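Polyprenyl synthetase (Nonlabens dokdonensis, PDB 6KD7) probably catalyses prenyl transfer to build geranylgeranyl pyrophosphate, with magnesium as its cofactor. Local coordinates at residues Tyr33-Gly38 with Phe71-Leu76; Asp213-Pro218 with Val276-Ser281; Leu46-Ala51 with Ala56-Ala61. All coordinates share one frame; numbering follows the deposited sequence.

Contact 1: residues Tyr33-Gly38 with Phe71-Leu76; sequences YILDLG and FHNFTL. With PPV (pyrophosphate), chain B.
Next to N73, the residue that meets both I34 and L35, the backbone O of H72 is gripped by two donors. T75 OG1 lies 2.6 Å from H72 O and stays close to the carbonyl plane, tilted 16° from it. L76 N makes the ordinary helix bond to the same oxygen. Between the two helices the contact sets aliphatic side chains against an amide, and no hydrogen bond crosses it. L35 CD2 sits 3.8 Å from N73 ND2, the two side chains passing at a slant. I34 and N73 run alongside each other, pointing opposite ways, with I34 CG1 3.7 Å from N73 OD1. The N73 side chain starts off beside its own backbone N (chi1 -80°), and from there ND2 donates to O of E69, one turn back in the helix. That bond serves the buried amide and probably limits its rotation.

One residue before N73, the H72 ring turns its edge to the pyrophosphate. O32 lies in the ring plane, 3.2 Å from H72 NE2, in a weak bond. A second weak bond runs from H72 NE2 to OPP at 3.5 Å but is straighter (161°). L76 CG lies above one face of this ring, toward the rim, and L76 CD1 is 3.7 Å from O32. R43 also bonds the ligand. Segment 33-38 ends on G38, the first residue of the GGKR sequence, and the first aspartate-rich motif begins near the C-terminal end of helix 58-82. The packing of I34 and L35 on N73 lies just beside the pyrophosphate pocket, which H72 and L76 line, in the all-helical polyprenyl synthase fold.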
ATOM      1  N   TYR A  33      20.453 -23.969   4.097  1.00 28.82           N
ATOM      2  CA  TYR A  33      20.599 -22.646   4.718  1.00 24.98           C
ATOM      3  C   TYR A  33      20.117 -22.705   6.160  1.00 24.99           C
ATOM      4  O   TYR A  33      20.857 -22.314   7.058  1.00 25.39           O
ATOM      5  CB  TYR A  33      19.856 -21.598   3.905  1.00 25.07           C
ATOM      6  CG  TYR A  33      19.897 -20.204   4.478  1.00 26.06           C
ATOM      7  CD1 TYR A  33      20.944 -19.343   4.188  1.00 26.76           C
ATOM      8  CD2 TYR A  33      18.864 -19.730   5.258  1.00 22.59           C
ATOM      9  CE1 TYR A  33      20.966 -18.044   4.668  1.00 26.76           C
ATOM     10  CE2 TYR A  33      18.858 -18.430   5.725  1.00 27.23           C
ATOM     11  CZ  TYR A  33      19.913 -17.568   5.424  1.00 28.62           C
ATOM     12  OH  TYR A  33      19.888 -16.289   5.917  1.00 26.77           O
ATOM     13  N   ILE A  34      18.891 -23.156   6.416  1.00 26.48           N
ATOM     14  CA  ILE A  34      18.373 -23.053   7.804  1.00 25.30           C
ATOM     15  C   ILE A  34      19.132 -24.026   8.713  1.00 26.86           C
ATOM     16  O   ILE A  34      19.288 -23.709   9.920  1.00 26.82           O
ATOM     17  CB  ILE A  34      16.847 -23.216   7.889  1.00 28.18           C
ATOM     18  CG1 ILE A  34      16.369 -22.752   9.269  1.00 29.17           C
ATOM     19  CG2 ILE A  34      16.417 -24.641   7.546  1.00 28.60           C
ATOM     20  CD1 ILE A  34      14.972 -22.302   9.270  1.00 37.53           C
ATOM     21  N   LEU A  35      19.596 -25.164   8.195  1.00 27.05           N
ATOM     22  CA  LEU A  35      20.335 -26.155   9.034  1.00 29.96           C
ATOM     23  C   LEU A  35      21.753 -25.672   9.316  1.00 34.18           C
ATOM     24  O   LEU A  35      22.356 -26.245  10.179  1.00 33.86           O
ATOM     25  CB  LEU A  35      20.359 -27.513   8.340  1.00 29.37           C
ATOM     26  CG  LEU A  35      18.989 -28.185   8.246  1.00 30.44           C
ATOM     27  CD1 LEU A  35      19.088 -29.450   7.424  1.00 29.79           C
ATOM     28  CD2 LEU A  35      18.428 -28.457   9.643  1.00 29.10           C
ATOM     29  N   ASP A  36      22.223 -24.633   8.633  1.00 34.80           N
ATOM     30  CA  ASP A  36      23.585 -24.101   8.789  1.00 37.14           C
ATOM     31  C   ASP A  36      23.592 -22.815   9.616  1.00 37.69           C
ATOM     32  O   ASP A  36      24.560 -22.104   9.506  1.00 44.06           O
ATOM     33  CB  ASP A  36      24.181 -23.845   7.410  1.00 41.65           C
ATOM     34  CG  ASP A  36      25.686 -23.653   7.441  1.00 47.20           C
ATOM     35  OD1 ASP A  36      26.327 -24.150   8.370  1.00 48.16           O
ATOM     36  OD2 ASP A  36      26.191 -22.994   6.540  1.00 62.96           O
ATOM     37  N   LEU A  37      22.593 -22.528  10.429  1.00 35.00           N
ATOM     38  CA  LEU A  37      22.591 -21.268  11.206  1.00 35.85           C
ATOM     39  C   LEU A  37      23.233 -21.502  12.572  1.00 45.13           C
ATOM     40  O   LEU A  37      23.303 -20.552  13.348  1.00 36.05           O
ATOM     41  CB  LEU A  37      21.175 -20.728  11.362  1.00 34.81           C
ATOM     42  CG  LEU A  37      20.466 -20.347  10.054  1.00 37.05           C
ATOM     43  CD1 LEU A  37      19.134 -19.674  10.337  1.00 33.13           C
ATOM     44  CD2 LEU A  37      21.308 -19.450   9.171  1.00 36.69           C
ATOM     45  N   GLY A  38      23.663 -22.728  12.874  1.00 48.89           N
ATOM     46  CA  GLY A  38      24.453 -22.991  14.092  1.00 45.65           C
ATOM     47  C   GLY A  38      23.669 -22.996  15.395  1.00 40.98           C
ATOM     48  O   GLY A  38      22.455 -23.240  15.399  1.00 42.18           O
ATOM     49  N   PHE A  71      12.826 -31.539  11.992  1.00 25.45           N
ATOM     50  CA  PHE A  71      11.463 -31.206  12.431  1.00 24.47           C
ATOM     51  C   PHE A  71      11.488 -29.835  13.078  1.00 25.19           C
ATOM     52  O   PHE A  71      10.683 -28.974  12.684  1.00 24.32           O
ATOM     53  CB  PHE A  71      10.862 -32.227  13.401  1.00 21.94           C
ATOM     54  CG  PHE A  71       9.556 -31.761  13.958  1.00 20.33           C
ATOM     55  CD1 PHE A  71       8.413 -31.778  13.177  1.00 22.53           C
ATOM     56  CD2 PHE A  71       9.479 -31.226  15.210  1.00 19.67           C
ATOM     57  CE1 PHE A  71       7.214 -31.272  13.662  1.00 19.84           C
ATOM     58  CE2 PHE A  71       8.283 -30.720  15.699  1.00 19.95           C
ATOM     59  CZ  PHE A  71       7.156 -30.742  14.923  1.00 21.33           C
ATOM     60  N   HIS A  72      12.327 -29.661  14.089  1.00 21.73           N
ATOM     61  CA  HIS A  72      12.398 -28.386  14.848  1.00 24.63           C
ATOM     62  C   HIS A  72      12.604 -27.199  13.874  1.00 24.10           C
ATOM     63  O   HIS A  72      11.883 -26.211  14.018  1.00 22.78           O
ATOM     64  CB  HIS A  72      13.514 -28.427  15.865  1.00 24.57           C
ATOM     65  CG  HIS A  72      13.629 -27.179  16.661  1.00 26.97           C
ATOM     66  ND1 HIS A  72      12.570 -26.706  17.438  1.00 26.93           N
ATOM     67  CD2 HIS A  72      14.672 -26.338  16.827  1.00 27.38           C
ATOM     68  CE1 HIS A  72      12.957 -25.616  18.042  1.00 27.14           C
ATOM     69  NE2 HIS A  72      14.251 -25.384  17.698  1.00 27.91           N
ATOM     70  N   ASN A  73      13.493 -27.349  12.903  1.00 22.47           N
ATOM     71  CA  ASN A  73      13.829 -26.293  11.932  1.00 26.63           C
ATOM     72  C   ASN A  73      12.636 -26.070  11.008  1.00 27.34           C
ATOM     73  O   ASN A  73      12.412 -24.912  10.669  1.00 24.54           O
ATOM     74  CB  ASN A  73      15.129 -26.573  11.192  1.00 28.69           C
ATOM     75  CG  ASN A  73      16.307 -26.200  12.065  1.00 32.71           C
ATOM     76  OD1 ASN A  73      16.606 -25.022  12.179  1.00 31.90           O
ATOM     77  ND2 ASN A  73      16.839 -27.161  12.814  1.00 26.41           N
ATOM     78  N   PHE A  74      11.864 -27.114  10.736  1.00 24.62           N
ATOM     79  CA  PHE A  74      10.642 -26.951   9.920  1.00 22.73           C
ATOM     80  C   PHE A  74       9.707 -26.012  10.681  1.00 22.46           C
ATOM     81  O   PHE A  74       9.209 -25.085  10.077  1.00 23.30           O
ATOM     82  CB  PHE A  74       9.971 -28.305   9.699  1.00 22.27           C
ATOM     83  CG  PHE A  74       8.470 -28.303   9.812  1.00 20.27           C
ATOM     84  CD1 PHE A  74       7.684 -27.759   8.815  1.00 22.16           C
ATOM     85  CD2 PHE A  74       7.834 -28.865  10.906  1.00 21.17           C
ATOM     86  CE1 PHE A  74       6.305 -27.772   8.907  1.00 21.69           C
ATOM     87  CE2 PHE A  74       6.454 -28.878  10.995  1.00 22.66           C
ATOM     88  CZ  PHE A  74       5.691 -28.325   9.999  1.00 23.84           C
ATOM     89  N   THR A  75       9.576 -26.212  11.993  1.00 20.13           N
ATOM     90  CA  THR A  75       8.696 -25.365  12.795  1.00 22.57           C
ATOM     91  C   THR A  75       9.252 -23.937  12.788  1.00 26.98           C
ATOM     92  O   THR A  75       8.453 -23.011  12.802  1.00 23.54           O
ATOM     93  CB  THR A  75       8.442 -25.891  14.208  1.00 22.79           C
ATOM     94  OG1 THR A  75       9.591 -25.712  15.021  1.00 23.20           O
ATOM     95  CG2 THR A  75       8.014 -27.336  14.188  1.00 25.96           C
ATOM     96  N   LEU A  76      10.562 -23.743  12.816  1.00 25.43           N
ATOM     97  CA  LEU A  76      11.090 -22.362  12.887  1.00 25.74           C
ATOM     98  C   LEU A  76      10.794 -21.636  11.559  1.00 24.69           C
ATOM     99  O   LEU A  76      10.492 -20.418  11.540  1.00 23.12           O
ATOM    100  CB  LEU A  76      12.589 -22.416  13.154  1.00 26.38           C
ATOM    101  CG  LEU A  76      13.000 -23.077  14.465  1.00 25.85           C
ATOM    102  CD1 LEU A  76      14.519 -23.096  14.518  1.00 29.02           C
ATOM    103  CD2 LEU A  76      12.427 -22.402  15.694  1.00 25.89           C
TER
HETATM  104  O11 PPV B 401      15.836 -21.622  21.310  1.00 86.48           O
HETATM  105  P1  PPV B 401      16.322 -23.014  21.101  1.00 85.21           P
HETATM  106  O21 PPV B 401      15.359 -24.012  21.619  1.00 74.39           O
HETATM  107  O31 PPV B 401      17.689 -23.214  21.661  1.00 77.65           O
HETATM  108  OPP PPV B 401      16.399 -23.288  19.480  1.00 89.00           O
HETATM  109  P2  PPV B 401      17.400 -22.973  18.231  1.00 86.84           P
HETATM  110  O12 PPV B 401      17.196 -21.548  17.871  1.00113.34           O
HETATM  111  O22 PPV B 401      18.788 -23.223  18.739  1.00 84.96           O
HETATM  112  O32 PPV B 401      17.053 -23.885  17.106  1.00 74.13           O

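Contact 2: residues Asp213-Pro218 with Val276-Ser281; sequences DAFGDP and VFFEQS
The F215 ring presents its edge to F278: CB of F278 lies near the ring plane, 3.9 Å from F215 CZ. One face of the F215 ring is taken by CB of the preceding A214, shifted toward the rim. E279 CG approaches obliquely, 4.1 Å from F215 CZ, and the E279 carboxylate is turned 49° from the ring. The F278 ring in turn receives A214 CB at its edge, with A214 CB 4.3 Å from F278 CD2. These contacts tie the end of helix 188-215 to helix 264-281. F215 sits at the C-terminal end of its helix, just after the DDxxD sequence that forms the second aspartate-rich motif of the polyprenyl synthase fold. D213 closes that motif and is held by a salt bridge to K223 and a bond from D228 N. L237 of helix 236-241 touches A214, F215 and F278 alike. With an alanine here in place of the F215 ring, F278 CB would probably lose its neighbour and a gap would open beside it and E279 CG. The F215 ring also meets the ring of Y211, one turn earlier, with planes at about 35°.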
ATOM      1  N   ASP A 213      13.932 -12.839  28.405  1.00 33.80           N
ATOM      2  CA  ASP A 213      13.412 -11.914  27.364  1.00 35.37           C
ATOM      3  C   ASP A 213      13.356 -10.495  27.970  1.00 32.17           C
ATOM      4  O   ASP A 213      13.763  -9.598  27.303  1.00 31.44           O
ATOM      5  CB  ASP A 213      12.047 -12.362  26.839  1.00 36.26           C
ATOM      6  CG  ASP A 213      11.580 -11.549  25.647  1.00 36.37           C
ATOM      7  OD1 ASP A 213      10.981 -10.475  25.853  1.00 35.39           O
ATOM      8  OD2 ASP A 213      11.926 -11.934  24.554  1.00 34.07           O
ATOM      9  N   ALA A 214      12.888 -10.346  29.202  1.00 30.08           N
ATOM     10  CA  ALA A 214      12.818  -9.066  29.932  1.00 35.96           C
ATOM     11  C   ALA A 214      14.177  -8.704  30.544  1.00 42.83           C
ATOM     12  O   ALA A 214      14.591  -7.547  30.385  1.00 42.36           O
ATOM     13  CB  ALA A 214      11.780  -9.158  31.007  1.00 34.71           C
ATOM     14  N   PHE A 215      14.844  -9.647  31.217  1.00 37.97           N
ATOM     15  CA  PHE A 215      15.952  -9.337  32.151  1.00 35.77           C
ATOM     16  C   PHE A 215      17.291  -9.820  31.641  1.00 38.03           C
ATOM     17  O   PHE A 215      18.235  -9.687  32.380  1.00 37.84           O
ATOM     18  CB  PHE A 215      15.702  -9.961  33.510  1.00 34.71           C
ATOM     19  CG  PHE A 215      14.554  -9.298  34.196  1.00 36.19           C
ATOM     20  CD1 PHE A 215      14.647  -7.959  34.556  1.00 39.71           C
ATOM     21  CD2 PHE A 215      13.369  -9.974  34.401  1.00 37.86           C
ATOM     22  CE1 PHE A 215      13.565  -7.323  35.139  1.00 37.39           C
ATOM     23  CE2 PHE A 215      12.298  -9.347  35.013  1.00 39.06           C
ATOM     24  CZ  PHE A 215      12.402  -8.023  35.384  1.00 43.09           C
ATOM     25  N   GLY A 216      17.323 -10.390  30.442  1.00 42.43           N
ATOM     26  CA  GLY A 216      18.543 -10.964  29.855  1.00 41.41           C
ATOM     27  C   GLY A 216      19.536  -9.921  29.390  1.00 47.29           C
ATOM     28  O   GLY A 216      19.159  -8.763  29.275  1.00 49.46           O
ATOM     29  N   ASP A 217      20.789 -10.326  29.201  1.00 52.72           N
ATOM     30  CA  ASP A 217      21.839  -9.391  28.729  1.00 68.60           C
ATOM     31  C   ASP A 217      21.637  -9.121  27.239  1.00 73.05           C
ATOM     32  O   ASP A 217      21.506 -10.083  26.460  1.00 53.75           O
ATOM     33  CB  ASP A 217      23.246  -9.903  29.042  1.00 76.70           C
ATOM     34  CG  ASP A 217      23.572  -9.911  30.524  1.00 89.10           C
ATOM     35  OD1 ASP A 217      22.947  -9.130  31.269  1.00 86.63           O
ATOM     36  OD2 ASP A 217      24.449 -10.700  30.919  1.00 98.36           O
ATOM     37  N   PRO A 218      21.681  -7.846  26.809  1.00 86.80           N
ATOM     38  CA  PRO A 218      21.481  -7.503  25.411  1.00 83.25           C
ATOM     39  C   PRO A 218      22.567  -8.065  24.487  1.00 87.57           C
ATOM     40  O   PRO A 218      23.709  -8.081  24.867  1.00 99.55           O
ATOM     41  CB  PRO A 218      21.629  -5.978  25.387  1.00 77.58           C
ATOM     42  CG  PRO A 218      21.387  -5.549  26.808  1.00 76.49           C
ATOM     43  CD  PRO A 218      21.930  -6.680  27.647  1.00 79.06           C
ATOM     44  N   VAL A 276      10.409  -2.717  35.788  1.00 40.40           N
ATOM     45  CA  VAL A 276      10.362  -2.318  37.225  1.00 38.62           C
ATOM     46  C   VAL A 276       9.101  -2.890  37.860  1.00 39.72           C
ATOM     47  O   VAL A 276       9.208  -3.386  39.006  1.00 43.75           O
ATOM     48  CB  VAL A 276      10.481  -0.793  37.405  1.00 41.06           C
ATOM     49  CG1 VAL A 276      10.227  -0.403  38.854  1.00 41.58           C
ATOM     50  CG2 VAL A 276      11.836  -0.286  36.904  1.00 37.72           C
ATOM     51  N   PHE A 277       7.957  -2.849  37.185  1.00 37.27           N
ATOM     52  CA  PHE A 277       6.709  -3.445  37.743  1.00 47.17           C
ATOM     53  C   PHE A 277       6.877  -4.957  37.949  1.00 44.80           C
ATOM     54  O   PHE A 277       6.357  -5.522  38.915  1.00 46.98           O
ATOM     55  CB  PHE A 277       5.497  -3.187  36.846  1.00 54.49           C
ATOM     56  CG  PHE A 277       4.913  -1.809  37.007  1.00 66.02           C
ATOM     57  CD1 PHE A 277       4.506  -1.358  38.255  1.00 79.23           C
ATOM     58  CD2 PHE A 277       4.797  -0.951  35.923  1.00 72.15           C
ATOM     59  CE1 PHE A 277       3.994  -0.080  38.405  1.00 76.48           C
ATOM     60  CE2 PHE A 277       4.275   0.325  36.076  1.00 70.95           C
ATOM     61  CZ  PHE A 277       3.871   0.752  37.312  1.00 72.24           C
ATOM     62  N   PHE A 278       7.575  -5.614  37.036  1.00 41.76           N
ATOM     63  CA  PHE A 278       7.821  -7.075  37.133  1.00 46.73           C
ATOM     64  C   PHE A 278       8.553  -7.354  38.463  1.00 43.22           C
ATOM     65  O   PHE A 278       8.046  -8.223  39.175  1.00 38.16           O
ATOM     66  CB  PHE A 278       8.566  -7.599  35.903  1.00 37.25           C
ATOM     67  CG  PHE A 278       7.743  -7.740  34.644  1.00 35.44           C
ATOM     68  CD1 PHE A 278       6.363  -7.745  34.675  1.00 37.42           C
ATOM     69  CD2 PHE A 278       8.376  -7.960  33.430  1.00 34.20           C
ATOM     70  CE1 PHE A 278       5.631  -7.913  33.510  1.00 39.02           C
ATOM     71  CE2 PHE A 278       7.651  -8.155  32.271  1.00 30.67           C
ATOM     72  CZ  PHE A 278       6.275  -8.126  32.315  1.00 33.92           C
ATOM     73  N   GLU A 279       9.634  -6.615  38.781  1.00 44.44           N
ATOM     74  CA  GLU A 279      10.406  -6.756  40.056  1.00 45.88           C
ATOM     75  C   GLU A 279       9.457  -6.432  41.208  1.00 45.91           C
ATOM     76  O   GLU A 279       9.090  -7.368  41.972  1.00 46.51           O
ATOM     77  CB  GLU A 279      11.667  -5.889  40.113  1.00 50.38           C
ATOM     78  CG  GLU A 279      12.254  -5.642  38.749  1.00 60.95           C
ATOM     79  CD  GLU A 279      13.659  -5.087  38.662  1.00 73.88           C
ATOM     80  OE1 GLU A 279      14.579  -5.798  39.082  1.00 86.74           O
ATOM     81  OE2 GLU A 279      13.830  -3.970  38.101  1.00 87.82           O
ATOM     82  N   GLN A 280       8.981  -5.189  41.275  1.00 45.18           N
ATOM     83  CA  GLN A 280       8.253  -4.692  42.465  1.00 46.61           C
ATOM     84  C   GLN A 280       7.005  -5.540  42.697  1.00 45.11           C
ATOM     85  O   GLN A 280       6.663  -5.713  43.836  1.00 54.24           O
ATOM     86  CB  GLN A 280       7.910  -3.208  42.342  1.00 54.63           C
ATOM     87  CG  GLN A 280       9.136  -2.301  42.336  1.00 60.89           C
ATOM     88  CD  GLN A 280       8.746  -0.845  42.215  1.00 67.90           C
ATOM     89  OE1 GLN A 280       7.598  -0.510  41.923  1.00 64.04           O
ATOM     90  NE2 GLN A 280       9.710   0.037  42.436  1.00 67.80           N
ATOM     91  N   SER A 281       6.346  -6.085  41.685  1.00 46.07           N
ATOM     92  CA  SER A 281       5.090  -6.845  41.900  1.00 41.97           C
ATOM     93  C   SER A 281       5.360  -8.187  42.585  1.00 42.44           C
ATOM     94  O   SER A 281       4.397  -8.763  43.096  1.00 43.72           O
ATOM     95  CB  SER A 281       4.370  -7.086  40.602  1.00 46.06           C
ATOM     96  OG  SER A 281       5.179  -7.835  39.716  1.00 41.27           O
TER

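Contact 3: residues Leu46-Ala51 with Ala56-Ala61; sequences LTLMSA and ATAKDA
The L48 side chain, on helix 42-54, brings its tip against A58 and A61 at the start of helix 58-82. The two helices are joined by a short turn and run roughly antiparallel, an alpha-alpha hairpin in the all-helical polyprenyl synthase fold. CB and CG of L48 carry the chain across; within the two segments they make no close approach. CG stands beside the backbone N (chi1 -55°), and from it CD2 takes the whole contact while CD1 points elsewhere. CD2 lies 3.5 Å from the backbone O of A58 and 4.0 Å from CB of A61. L7 of helix 4-18 also touches L48 and A58, and M62 and A65 further pack on L48.

The A61 methyl is met by both L48 CD2 and A51 CB. A51 CB and A61 CB are 3.4 Å apart, tighter than usual for two carbons. Such close approach of the helices probably depends on both side chains being single methyl groups. One turn before A51, T47 sets CG2 4.0 Å from A61 O, while its OG1 turns to O of A176 in helix 158-183.

The start of helix 58-82 is secured by a capping box. T57 OG1 accepts from D60 N at 3.0 Å, and T57 N donates to D60 OD2. This second bond is nearly straight (172°) but long, 3.3 Å from T57 N to D60 OD2, and it meets the oxygen from above the carboxylate plane. The two side chains thus bind the N-H of D60 in the first turn and that of the N-cap residue T57 itself. At the hairpin's turn, A56 N donates to A51 O at 3.0 Å, standing 51° out of the carbonyl plane.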
ATOM      1  N   LEU A  46      19.762 -34.466  22.830  1.00 23.81           N
ATOM      2  CA  LEU A  46      18.982 -35.204  23.856  1.00 28.09           C
ATOM      3  C   LEU A  46      18.732 -36.653  23.372  1.00 31.64           C
ATOM      4  O   LEU A  46      18.794 -37.573  24.221  1.00 29.52           O
ATOM      5  CB  LEU A  46      17.665 -34.487  24.152  1.00 30.52           C
ATOM      6  CG  LEU A  46      17.780 -33.170  24.925  1.00 34.36           C
ATOM      7  CD1 LEU A  46      16.448 -32.436  24.959  1.00 35.35           C
ATOM      8  CD2 LEU A  46      18.286 -33.387  26.332  1.00 37.39           C
ATOM      9  N   THR A  47      18.442 -36.842  22.081  1.00 29.91           N
ATOM     10  CA  THR A  47      18.148 -38.146  21.449  1.00 29.17           C
ATOM     11  C   THR A  47      19.400 -39.031  21.611  1.00 33.07           C
ATOM     12  O   THR A  47      19.247 -40.148  22.186  1.00 30.27           O
ATOM     13  CB  THR A  47      17.658 -37.962  20.003  1.00 28.40           C
ATOM     14  OG1 THR A  47      16.403 -37.265  20.040  1.00 27.57           O
ATOM     15  CG2 THR A  47      17.488 -39.296  19.309  1.00 29.82           C
ATOM     16  N   LEU A  48      20.568 -38.523  21.213  1.00 29.73           N
ATOM     17  CA  LEU A  48      21.869 -39.246  21.304  1.00 33.67           C
ATOM     18  C   LEU A  48      22.201 -39.562  22.769  1.00 33.77           C
ATOM     19  O   LEU A  48      22.558 -40.707  23.077  1.00 34.87           O
ATOM     20  CB  LEU A  48      22.972 -38.422  20.663  1.00 30.50           C
ATOM     21  CG  LEU A  48      22.720 -38.004  19.234  1.00 30.71           C
ATOM     22  CD1 LEU A  48      23.888 -37.185  18.722  1.00 31.82           C
ATOM     23  CD2 LEU A  48      22.468 -39.193  18.326  1.00 33.86           C
ATOM     24  N   MET A  49      22.009 -38.623  23.674  1.00 31.22           N
ATOM     25  CA  MET A  49      22.328 -38.840  25.092  1.00 33.38           C
ATOM     26  C   MET A  49      21.440 -39.966  25.621  1.00 36.87           C
ATOM     27  O   MET A  49      21.958 -40.824  26.355  1.00 31.06           O
ATOM     28  CB  MET A  49      22.100 -37.572  25.925  1.00 36.75           C
ATOM     29  CG  MET A  49      23.170 -36.481  25.703  1.00 39.06           C
ATOM     30  SD  MET A  49      22.581 -34.855  26.270  1.00 47.57           S
ATOM     31  CE  MET A  49      22.559 -35.180  28.022  1.00 44.84           C
ATOM     32  N   SER A  50      20.141 -39.929  25.315  1.00 32.25           N
ATOM     33  CA  SER A  50      19.132 -40.919  25.778  1.00 33.50           C
ATOM     34  C   SER A  50      19.553 -42.311  25.292  1.00 34.79           C
ATOM     35  O   SER A  50      19.603 -43.244  26.087  1.00 35.55           O
ATOM     36  CB  SER A  50      17.768 -40.593  25.260  1.00 35.52           C
ATOM     37  OG  SER A  50      16.774 -41.348  25.930  1.00 34.59           O
ATOM     38  N   ALA A  51      19.845 -42.417  24.010  1.00 29.97           N
ATOM     39  CA  ALA A  51      20.305 -43.643  23.372  1.00 34.75           C
ATOM     40  C   ALA A  51      21.497 -44.188  24.191  1.00 38.82           C
ATOM     41  O   ALA A  51      21.361 -45.274  24.724  1.00 33.25           O
ATOM     42  CB  ALA A  51      20.644 -43.366  21.939  1.00 32.90           C
ATOM     43  N   ALA A  56      22.400 -47.947  23.771  1.00 39.72           N
ATOM     44  CA  ALA A  56      22.618 -47.980  22.313  1.00 35.03           C
ATOM     45  C   ALA A  56      23.788 -47.075  21.998  1.00 33.28           C
ATOM     46  O   ALA A  56      24.261 -46.425  22.914  1.00 39.38           O
ATOM     47  CB  ALA A  56      21.357 -47.581  21.591  1.00 40.12           C
ATOM     48  N   THR A  57      24.195 -46.995  20.742  1.00 33.51           N
ATOM     49  CA  THR A  57      25.158 -45.975  20.274  1.00 37.77           C
ATOM     50  C   THR A  57      24.457 -44.708  19.757  1.00 41.52           C
ATOM     51  O   THR A  57      23.296 -44.769  19.273  1.00 34.75           O
ATOM     52  CB  THR A  57      26.051 -46.562  19.179  1.00 43.33           C
ATOM     53  OG1 THR A  57      25.255 -47.043  18.098  1.00 40.13           O
ATOM     54  CG2 THR A  57      26.854 -47.723  19.722  1.00 44.80           C
ATOM     55  N   ALA A  58      25.197 -43.610  19.794  1.00 39.27           N
ATOM     56  CA  ALA A  58      24.924 -42.381  19.039  1.00 40.88           C
ATOM     57  C   ALA A  58      24.626 -42.765  17.599  1.00 42.97           C
ATOM     58  O   ALA A  58      23.619 -42.265  17.042  1.00 39.84           O
ATOM     59  CB  ALA A  58      26.094 -41.447  19.092  1.00 40.39           C
ATOM     60  N   LYS A  59      25.480 -43.594  17.016  1.00 39.42           N
ATOM     61  CA  LYS A  59      25.351 -43.949  15.586  1.00 44.08           C
ATOM     62  C   LYS A  59      23.986 -44.596  15.355  1.00 42.68           C
ATOM     63  O   LYS A  59      23.385 -44.319  14.328  1.00 36.09           O
ATOM     64  CB  LYS A  59      26.493 -44.879  15.179  1.00 48.93           C
ATOM     65  CG  LYS A  59      26.420 -45.395  13.752  1.00 60.02           C
ATOM     66  CD  LYS A  59      27.394 -46.506  13.454  1.00 72.45           C
ATOM     67  CE  LYS A  59      27.004 -47.312  12.236  1.00 80.66           C
ATOM     68  NZ  LYS A  59      28.122 -48.155  11.752  1.00 91.92           N
ATOM     69  N   ASP A  60      23.515 -45.393  16.305  1.00 37.96           N
ATOM     70  CA  ASP A  60      22.222 -46.089  16.100  1.00 41.15           C
ATOM     71  C   ASP A  60      21.111 -45.030  16.073  1.00 39.94           C
ATOM     72  O   ASP A  60      20.246 -45.134  15.205  1.00 36.71           O
ATOM     73  CB  ASP A  60      21.848 -47.116  17.179  1.00 48.06           C
ATOM     74  CG  ASP A  60      22.693 -48.389  17.256  1.00 57.88           C
ATOM     75  OD1 ASP A  60      23.163 -48.858  16.164  1.00 48.70           O
ATOM     76  OD2 ASP A  60      22.890 -48.886  18.435  1.00 49.07           O
ATOM     77  N   ALA A  61      21.169 -44.061  16.988  1.00 32.84           N
ATOM     78  CA  ALA A  61      20.144 -43.027  17.216  1.00 34.49           C
ATOM     79  C   ALA A  61      20.239 -41.873  16.203  1.00 30.13           C
ATOM     80  O   ALA A  61      19.384 -41.002  16.232  1.00 31.67           O
ATOM     81  CB  ALA A  61      20.245 -42.528  18.621  1.00 35.13           C
TER

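Contacts 1 and 3 share helix 58-82. Contact 3 packs its first turn on helix 42-54; contact 1 packs a later part on helix 25-35. Contact 3 is nested in the loop closed by contact 1; their centres are 20 Å apart, their nearest atoms about 10 Å. Contact 1 reaches the pyrophosphate directly, whereas the T47 side chain of contact 3 is about 13 Å from it. Contact 2 comes later, its centre 29 Å from that of contact 1. The N73 side chain is about 9 Å from a bound magnesium ion, the A214 side chain about 13 Å from one, not necessarily the same. The centres of contacts 2 and 3 lie 38 Å apart, on opposite sides of the chain's centre.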